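Local coordinates for hyaluronidase (Thermobaculum terrenum, PDB 5DIY), which probably removes O-linked N-acetylglucosamine as a family 84 glycoside hydrolase, here with its presumed proton donor mutated, at residues Ser199-Gln211 with Tyr240-Val252. Sequence-based numbering, arbitrary orientation.
Sequences SHEITTSHMQEVQ and YDHRDPELHTHVV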
ATOM      1  N   SER C 199      -0.610  -8.948   0.058  1.00 26.54           N
ATOM      2  CA  SER C 199      -1.328 -10.084   0.642  1.00 26.28           C
ATOM      3  C   SER C 199      -2.401  -9.632   1.623  1.00 26.34           C
ATOM      4  O   SER C 199      -2.151  -8.761   2.464  1.00 25.32           O
ATOM      5  CB  SER C 199      -0.358 -11.057   1.328  1.00 26.18           C
ATOM      6  OG  SER C 199       0.430 -11.744   0.370  1.00 25.45           O
ATOM      7  N   HIS C 200      -3.587 -10.235   1.510  1.00 27.12           N
ATOM      8  CA  HIS C 200      -4.673  -9.991   2.462  1.00 28.95           C
ATOM      9  C   HIS C 200      -4.293 -10.475   3.842  1.00 28.53           C
ATOM     10  O   HIS C 200      -4.428  -9.743   4.824  1.00 29.59           O
ATOM     11  CB  HIS C 200      -5.976 -10.671   2.034  1.00 31.03           C
ATOM     12  CG  HIS C 200      -7.100 -10.465   3.006  1.00 34.41           C
ATOM     13  ND1 HIS C 200      -7.922 -11.489   3.427  1.00 37.13           N
ATOM     14  CD2 HIS C 200      -7.506  -9.359   3.674  1.00 34.38           C
ATOM     15  CE1 HIS C 200      -8.802 -11.014   4.293  1.00 37.42           C
ATOM     16  NE2 HIS C 200      -8.569  -9.725   4.462  1.00 36.27           N
ATOM     17  N   GLU C 201      -3.820 -11.714   3.902  1.00 27.99           N
ATOM     18  CA  GLU C 201      -3.394 -12.333   5.148  1.00 29.24           C
ATOM     19  C   GLU C 201      -2.111 -13.123   4.910  1.00 27.30           C
ATOM     20  O   GLU C 201      -1.886 -13.636   3.815  1.00 25.88           O
ATOM     21  CB  GLU C 201      -4.489 -13.259   5.688  1.00 30.17           C
ATOM     22  CG  GLU C 201      -5.023 -14.242   4.652  1.00 32.28           C
ATOM     23  CD  GLU C 201      -5.946 -15.292   5.236  1.00 34.39           C
ATOM     24  OE1 GLU C 201      -6.587 -15.029   6.283  1.00 36.23           O
ATOM     25  OE2 GLU C 201      -6.029 -16.383   4.631  1.00 35.77           O
ATOM     26  N   ILE C 202      -1.276 -13.201   5.936  1.00 27.27           N
ATOM     27  CA  ILE C 202      -0.081 -14.048   5.900  1.00 27.89           C
ATOM     28  C   ILE C 202      -0.168 -14.987   7.101  1.00 27.75           C
ATOM     29  O   ILE C 202      -0.115 -14.538   8.248  1.00 27.17           O
ATOM     30  CB  ILE C 202       1.232 -13.233   5.887  1.00 27.80           C
ATOM     31  CG1 ILE C 202       1.201 -12.196   4.751  1.00 27.64           C
ATOM     32  CG2 ILE C 202       2.440 -14.152   5.690  1.00 28.18           C
ATOM     33  CD1 ILE C 202       2.474 -11.393   4.595  1.00 27.54           C
ATOM     34  N   THR C 203      -0.319 -16.284   6.815  1.00 28.31           N
ATOM     35  CA  THR C 203      -0.501 -17.311   7.846  1.00 28.86           C
ATOM     36  C   THR C 203       0.779 -18.116   8.098  1.00 29.52           C
ATOM     37  O   THR C 203       1.644 -18.209   7.223  1.00 27.73           O
ATOM     38  CB  THR C 203      -1.617 -18.292   7.448  1.00 28.32           C
ATOM     39  OG1 THR C 203      -1.239 -18.975   6.246  1.00 28.94           O
ATOM     40  CG2 THR C 203      -2.936 -17.551   7.225  1.00 27.89           C
ATOM     41  N   THR C 204       0.869 -18.713   9.289  1.00 31.15           N
ATOM     42  CA  THR C 204       1.987 -19.593   9.647  1.00 32.15           C
ATOM     43  C   THR C 204       2.011 -20.803   8.722  1.00 33.44           C
ATOM     44  O   THR C 204       3.076 -21.205   8.244  1.00 33.11           O
ATOM     45  CB  THR C 204       1.902 -20.101  11.103  1.00 32.98           C
ATOM     46  OG1 THR C 204       0.676 -20.817  11.294  1.00 34.62           O
ATOM     47  CG2 THR C 204       1.973 -18.949  12.094  1.00 32.58           C
ATOM     48  N   SER C 205       0.831 -21.365   8.462  1.00 33.94           N
ATOM     49  CA  SER C 205       0.680 -22.466   7.508  1.00 35.14           C
ATOM     50  C   SER C 205       1.292 -22.145   6.148  1.00 34.49           C
ATOM     51  O   SER C 205       1.995 -22.978   5.565  1.00 34.87           O
ATOM     52  CB  SER C 205      -0.799 -22.806   7.320  1.00 37.55           C
ATOM     53  OG  SER C 205      -0.960 -23.911   6.449  1.00 41.19           O
ATOM     54  N   HIS C 206       1.016 -20.943   5.643  1.00 32.37           N
ATOM     55  CA  HIS C 206       1.536 -20.522   4.347  1.00 31.29           C
ATOM     56  C   HIS C 206       3.055 -20.394   4.376  1.00 29.87           C
ATOM     57  O   HIS C 206       3.735 -20.923   3.495  1.00 30.09           O
ATOM     58  CB  HIS C 206       0.903 -19.197   3.896  1.00 31.41           C
ATOM     59  CG  HIS C 206       1.306 -18.781   2.517  1.00 30.78           C
ATOM     60  ND1 HIS C 206       0.985 -19.523   1.404  1.00 30.54           N
ATOM     61  CD2 HIS C 206       2.006 -17.711   2.068  1.00 31.16           C
ATOM     62  CE1 HIS C 206       1.468 -18.931   0.328  1.00 30.89           C
ATOM     63  NE2 HIS C 206       2.090 -17.829   0.702  1.00 30.75           N
ATOM     64  N   MET C 207       3.585 -19.711   5.388  1.00 29.45           N
ATOM     65  CA  MET C 207       5.038 -19.500   5.484  1.00 29.25           C
ATOM     66  C   MET C 207       5.813 -20.779   5.837  1.00 29.84           C
ATOM     67  O   MET C 207       6.994 -20.881   5.508  1.00 28.21           O
ATOM     68  CB  MET C 207       5.372 -18.350   6.438  1.00 28.36           C
ATOM     69  CG  MET C 207       4.766 -17.007   6.030  1.00 28.70           C
ATOM     70  SD  MET C 207       5.043 -16.503   4.314  1.00 28.82           S
ATOM     71  CE  MET C 207       6.836 -16.425   4.300  1.00 28.75           C
ATOM     72  N   GLN C 208       5.147 -21.732   6.496  1.00 32.29           N
ATOM     73  CA  GLN C 208       5.670 -23.101   6.674  1.00 35.14           C
ATOM     74  C   GLN C 208       5.959 -23.765   5.338  1.00 33.96           C
ATOM     75  O   GLN C 208       7.030 -24.344   5.149  1.00 34.32           O
ATOM     76  CB  GLN C 208       4.678 -23.995   7.437  1.00 38.34           C
ATOM     77  CG  GLN C 208       4.795 -23.958   8.950  1.00 41.53           C
ATOM     78  CD  GLN C 208       3.792 -24.873   9.645  1.00 45.29           C
ATOM     79  OE1 GLN C 208       2.897 -25.444   9.012  1.00 47.65           O
ATOM     80  NE2 GLN C 208       3.939 -25.017  10.958  1.00 45.88           N
ATOM     81  N   GLU C 209       4.996 -23.685   4.422  1.00 33.23           N
ATOM     82  CA  GLU C 209       5.158 -24.258   3.085  1.00 32.88           C
ATOM     83  C   GLU C 209       6.311 -23.601   2.346  1.00 31.28           C
ATOM     84  O   GLU C 209       7.158 -24.290   1.787  1.00 29.57           O
ATOM     85  CB  GLU C 209       3.883 -24.117   2.259  1.00 35.09           C
ATOM     86  CG  GLU C 209       2.731 -24.972   2.743  1.00 37.61           C
ATOM     87  CD  GLU C 209       1.470 -24.716   1.942  1.00 40.39           C
ATOM     88  OE1 GLU C 209       0.790 -23.699   2.208  1.00 43.18           O
ATOM     89  OE2 GLU C 209       1.167 -25.524   1.040  1.00 42.06           O
ATOM     90  N   VAL C 210       6.351 -22.268   2.375  1.00 30.83           N
ATOM     91  CA  VAL C 210       7.436 -21.510   1.742  1.00 30.16           C
ATOM     92  C   VAL C 210       8.793 -21.955   2.307  1.00 29.92           C
ATOM     93  O   VAL C 210       9.736 -22.195   1.549  1.00 30.05           O
ATOM     94  CB  VAL C 210       7.281 -19.977   1.917  1.00 30.06           C
ATOM     95  CG1 VAL C 210       8.496 -19.236   1.350  1.00 29.72           C
ATOM     96  CG2 VAL C 210       6.018 -19.465   1.228  1.00 30.47           C
ATOM     97  N   GLN C 211       8.868 -22.057   3.633  1.00 30.00           N
ATOM     98  CA  GLN C 211      10.080 -22.482   4.330  1.00 30.57           C
ATOM     99  C   GLN C 211      10.585 -23.849   3.853  1.00 30.11           C
ATOM    100  O   GLN C 211      11.786 -24.030   3.699  1.00 30.27           O
ATOM    101  CB  GLN C 211       9.854 -22.483   5.855  1.00 31.12           C
ATOM    102  CG  GLN C 211      10.922 -23.207   6.672  1.00 31.68           C
ATOM    103  CD  GLN C 211      10.796 -22.978   8.170  1.00 32.28           C
ATOM    104  OE1 GLN C 211       9.749 -22.561   8.665  1.00 34.23           O
ATOM    105  NE2 GLN C 211      11.868 -23.261   8.899  1.00 31.89           N
ATOM    106  N   TYR C 240      -1.545  -2.146  10.280  1.00 24.00           N
ATOM    107  CA  TYR C 240      -0.998  -3.456   9.932  1.00 23.21           C
ATOM    108  C   TYR C 240      -1.927  -4.533  10.502  1.00 23.71           C
ATOM    109  O   TYR C 240      -2.376  -4.420  11.648  1.00 22.54           O
ATOM    110  CB  TYR C 240       0.406  -3.599  10.524  1.00 23.01           C
ATOM    111  CG  TYR C 240       1.241  -4.711   9.942  1.00 23.09           C
ATOM    112  CD1 TYR C 240       1.640  -4.685   8.610  1.00 23.55           C
ATOM    113  CD2 TYR C 240       1.666  -5.780  10.733  1.00 23.61           C
ATOM    114  CE1 TYR C 240       2.425  -5.701   8.074  1.00 23.57           C
ATOM    115  CE2 TYR C 240       2.448  -6.799  10.203  1.00 23.53           C
ATOM    116  CZ  TYR C 240       2.821  -6.753   8.881  1.00 23.20           C
ATOM    117  OH  TYR C 240       3.600  -7.757   8.387  1.00 24.69           O
ATOM    118  N   ASP C 241      -2.253  -5.545   9.702  1.00 24.31           N
ATOM    119  CA  ASP C 241      -3.261  -6.523  10.121  1.00 25.65           C
ATOM    120  C   ASP C 241      -3.177  -7.842   9.375  1.00 25.68           C
ATOM    121  O   ASP C 241      -2.591  -7.924   8.293  1.00 25.42           O
ATOM    122  CB  ASP C 241      -4.672  -5.926   9.937  1.00 26.15           C
ATOM    123  CG  ASP C 241      -5.675  -6.409  10.979  1.00 27.05           C
ATOM    124  OD1 ASP C 241      -5.396  -7.363  11.742  1.00 27.08           O
ATOM    125  OD2 ASP C 241      -6.775  -5.826  11.016  1.00 27.50           O
ATOM    126  N   HIS C 242      -3.774  -8.867   9.988  1.00 26.47           N
ATOM    127  CA  HIS C 242      -3.972 -10.193   9.390  1.00 26.50           C
ATOM    128  C   HIS C 242      -2.668 -10.949   9.158  1.00 26.11           C
ATOM    129  O   HIS C 242      -2.581 -11.793   8.263  1.00 26.25           O
ATOM    130  CB  HIS C 242      -4.795 -10.093   8.102  1.00 27.16           C
ATOM    131  CG  HIS C 242      -6.044  -9.289   8.257  1.00 27.50           C
ATOM    132  ND1 HIS C 242      -6.494  -8.408   7.297  1.00 28.90           N
ATOM    133  CD2 HIS C 242      -6.924  -9.210   9.282  1.00 28.27           C
ATOM    134  CE1 HIS C 242      -7.609  -7.839   7.720  1.00 28.78           C
ATOM    135  NE2 HIS C 242      -7.892  -8.309   8.919  1.00 28.97           N
ATOM    136  N   ARG C 243      -1.669 -10.648   9.984  1.00 25.51           N
ATOM    137  CA  ARG C 243      -0.411 -11.376   9.990  1.00 26.06           C
ATOM    138  C   ARG C 243      -0.438 -12.213  11.250  1.00 26.76           C
ATOM    139  O   ARG C 243      -0.632 -11.680  12.341  1.00 26.60           O
ATOM    140  CB  ARG C 243       0.793 -10.420   9.976  1.00 25.12           C
ATOM    141  CG  ARG C 243       1.255 -10.034   8.579  1.00 24.85           C
ATOM    142  CD  ARG C 243       0.231  -9.175   7.859  1.00 24.86           C
ATOM    143  NE  ARG C 243       0.582  -8.889   6.462  1.00 25.20           N
ATOM    144  CZ  ARG C 243      -0.291  -8.771   5.452  1.00 25.24           C
ATOM    145  NH1 ARG C 243      -1.603  -8.935   5.633  1.00 25.74           N
ATOM    146  NH2 ARG C 243       0.151  -8.505   4.227  1.00 25.62           N
ATOM    147  N   ASP C 244      -0.271 -13.525  11.096  1.00 28.55           N
ATOM    148  CA  ASP C 244      -0.432 -14.451  12.222  1.00 30.11           C
ATOM    149  C   ASP C 244       0.490 -14.076  13.381  1.00 30.79           C
ATOM    150  O   ASP C 244       1.609 -13.638  13.143  1.00 31.55           O
ATOM    151  CB  ASP C 244      -0.187 -15.908  11.790  1.00 30.76           C
ATOM    152  CG  ASP C 244      -1.459 -16.614  11.323  1.00 31.54           C
ATOM    153  OD1 ASP C 244      -2.486 -15.948  11.065  1.00 32.18           O
ATOM    154  OD2 ASP C 244      -1.426 -17.856  11.197  1.00 32.70           O
ATOM    155  N   PRO C 245       0.013 -14.217  14.636  1.00 33.54           N
ATOM    156  CA  PRO C 245       0.869 -13.914  15.800  1.00 34.35           C
ATOM    157  C   PRO C 245       2.165 -14.731  15.913  1.00 35.52           C
ATOM    158  O   PRO C 245       3.095 -14.286  16.587  1.00 36.02           O
ATOM    159  CB  PRO C 245      -0.037 -14.216  17.001  1.00 34.34           C
ATOM    160  CG  PRO C 245      -1.428 -14.110  16.490  1.00 34.33           C
ATOM    161  CD  PRO C 245      -1.397 -14.440  15.028  1.00 34.04           C
ATOM    162  N   GLU C 246       2.217 -15.902  15.273  1.00 36.59           N
ATOM    163  CA  GLU C 246       3.362 -16.804  15.351  1.00 38.21           C
ATOM    164  C   GLU C 246       4.114 -16.958  14.019  1.00 36.60           C
ATOM    165  O   GLU C 246       4.819 -17.952  13.822  1.00 37.36           O
ATOM    166  CB  GLU C 246       2.892 -18.166  15.884  1.00 41.09           C
ATOM    167  CG  GLU C 246       2.022 -18.062  17.134  1.00 43.87           C
ATOM    168  CD  GLU C 246       1.720 -19.398  17.795  1.00 47.41           C
ATOM    169  OE1 GLU C 246       1.421 -19.392  19.013  1.00 50.60           O
ATOM    170  OE2 GLU C 246       1.773 -20.450  17.115  1.00 49.38           O
ATOM    171  N   LEU C 247       3.989 -15.977  13.117  1.00 35.14           N
ATOM    172  CA  LEU C 247       4.816 -15.933  11.894  1.00 34.32           C
ATOM    173  C   LEU C 247       6.317 -15.958  12.190  1.00 34.40           C
ATOM    174  O   LEU C 247       7.090 -16.540  11.416  1.00 31.88           O
ATOM    175  CB  LEU C 247       4.527 -14.685  11.044  1.00 34.23           C
ATOM    176  CG  LEU C 247       3.315 -14.651  10.111  1.00 34.11           C
ATOM    177  CD1 LEU C 247       3.236 -13.286   9.446  1.00 33.44           C
ATOM    178  CD2 LEU C 247       3.381 -15.757   9.062  1.00 33.86           C
ATOM    179  N   HIS C 248       6.720 -15.320  13.294  1.00 34.15           N
ATOM    180  CA  HIS C 248       8.135 -15.259  13.690  1.00 36.11           C
ATOM    181  C   HIS C 248       8.817 -16.633  13.778  1.00 35.20           C
ATOM    182  O   HIS C 248      10.009 -16.744  13.515  1.00 35.22           O
ATOM    183  CB  HIS C 248       8.323 -14.468  14.995  1.00 36.52           C
ATOM    184  CG  HIS C 248       7.667 -15.079  16.192  1.00 37.58           C
ATOM    185  ND1 HIS C 248       8.259 -16.071  16.942  1.00 37.71           N
ATOM    186  CD2 HIS C 248       6.481 -14.813  16.789  1.00 37.96           C
ATOM    187  CE1 HIS C 248       7.461 -16.401  17.941  1.00 38.24           C
ATOM    188  NE2 HIS C 248       6.377 -15.650  17.869  1.00 38.52           N
ATOM    189  N   THR C 249       8.052 -17.665  14.128  1.00 35.51           N
ATOM    190  CA  THR C 249       8.536 -19.055  14.106  1.00 35.31           C
ATOM    191  C   THR C 249       9.051 -19.505  12.726  1.00 33.83           C
ATOM    192  O   THR C 249      10.009 -20.268  12.655  1.00 33.79           O
ATOM    193  CB  THR C 249       7.433 -20.018  14.612  1.00 34.92           C
ATOM    194  OG1 THR C 249       7.082 -19.659  15.954  1.00 35.02           O
ATOM    195  CG2 THR C 249       7.883 -21.481  14.591  1.00 35.23           C
ATOM    196  N   HIS C 250       8.437 -19.024  11.645  1.00 32.89           N
ATOM    197  CA  HIS C 250       8.793 -19.451  10.279  1.00 32.87           C
ATOM    198  C   HIS C 250       9.411 -18.369   9.396  1.00 31.53           C
ATOM    199  O   HIS C 250       9.741 -18.639   8.241  1.00 30.66           O
ATOM    200  CB  HIS C 250       7.554 -20.041   9.599  1.00 34.27           C
ATOM    201  CG  HIS C 250       6.887 -21.096  10.419  1.00 35.65           C
ATOM    202  ND1 HIS C 250       5.784 -20.839  11.203  1.00 37.58           N
ATOM    203  CD2 HIS C 250       7.213 -22.391  10.640  1.00 36.64           C
ATOM    204  CE1 HIS C 250       5.437 -21.940  11.846  1.00 37.50           C
ATOM    205  NE2 HIS C 250       6.288 -22.896  11.521  1.00 37.57           N
ATOM    206  N   VAL C 251       9.596 -17.168   9.944  1.00 29.98           N
ATOM    207  CA  VAL C 251      10.070 -16.020   9.179  1.00 29.57           C
ATOM    208  C   VAL C 251      11.229 -15.365   9.934  1.00 28.63           C
ATOM    209  O   VAL C 251      11.124 -15.097  11.129  1.00 29.14           O
ATOM    210  CB  VAL C 251       8.905 -15.030   8.939  1.00 30.97           C
ATOM    211  CG1 VAL C 251       9.394 -13.712   8.356  1.00 31.86           C
ATOM    212  CG2 VAL C 251       7.858 -15.660   8.020  1.00 30.59           C
ATOM    213  N   VAL C 252      12.333 -15.129   9.231  1.00 28.16           N
ATOM    214  CA  VAL C 252      13.532 -14.491   9.811  1.00 27.61           C
ATOM    215  C   VAL C 252      13.348 -12.979  10.030  1.00 27.00           C
ATOM    216  O   VAL C 252      13.964 -12.394  10.924  1.00 27.76           O
ATOM    217  CB  VAL C 252      14.804 -14.785   8.955  1.00 28.06           C
ATOM    218  CG1 VAL C 252      14.769 -14.053   7.621  1.00 28.89           C
ATOM    219  CG2 VAL C 252      16.079 -14.435   9.714  1.00 28.12           C
TER
HETATM  220  O   HOH W   1       9.211 -18.919   5.519  1.00 26.22           O
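Ile-202 lays CG1 over one face of the Arg-243 guanidinium, with its CD1 3.7 Å from NE of Arg-243. A bend at chi2 (68°) folds the arginine back across the isoleucine and turns its end toward Ser-199. There NH1 and NH2 of Arg-243 both grip one atom, Ser-199 O, the shorter bond being NH2 to O at 2.9 Å; the oxygen lies in the guanidinium plane. NH2 also makes a salt bridge to Asp-222, and a leucine in place of Arg-243 would probably cost Asp-222 this charged partner, though not its bond from Tyr-240 OH, and leave the Ser-199 carbonyl without its two donors. Asp-222 directly precedes Asn-223, which binds N-acetylglucosamine and whose side chain lies about 7 Å from that of Arg-243.

A single beta bridge pairs Ile-202 with Arg-243: Ile-202 N donates to His-242 O, and Asp-244 N to Ile-202 O in a nearly straight bond. Asp-244 then turns OD2 to the start of helix 204-214, where Thr-204 N meets it at 3.1 Å from above the carboxylate plane; Thr-203 OG1 provides the N-cap, accepting from His-206 N.

Farther along, Gln-208 CG sits over the His-250 ring, 3.4 Å from its centroid, a CH-pi contact, and Gln-211 OE1 lies at the ring's edge. Met-207 CG packs on Leu-247 CD2 (3.6 Å) and Val-251 CG2.

In this TIM barrel, the contact joins helix 204-214 to the loop leading into strand 251-256, with Ile-202 and Met-207 resting on Leu-220 of strand 218-222 and Leu-247 against Tyr-275 of helix 262-277.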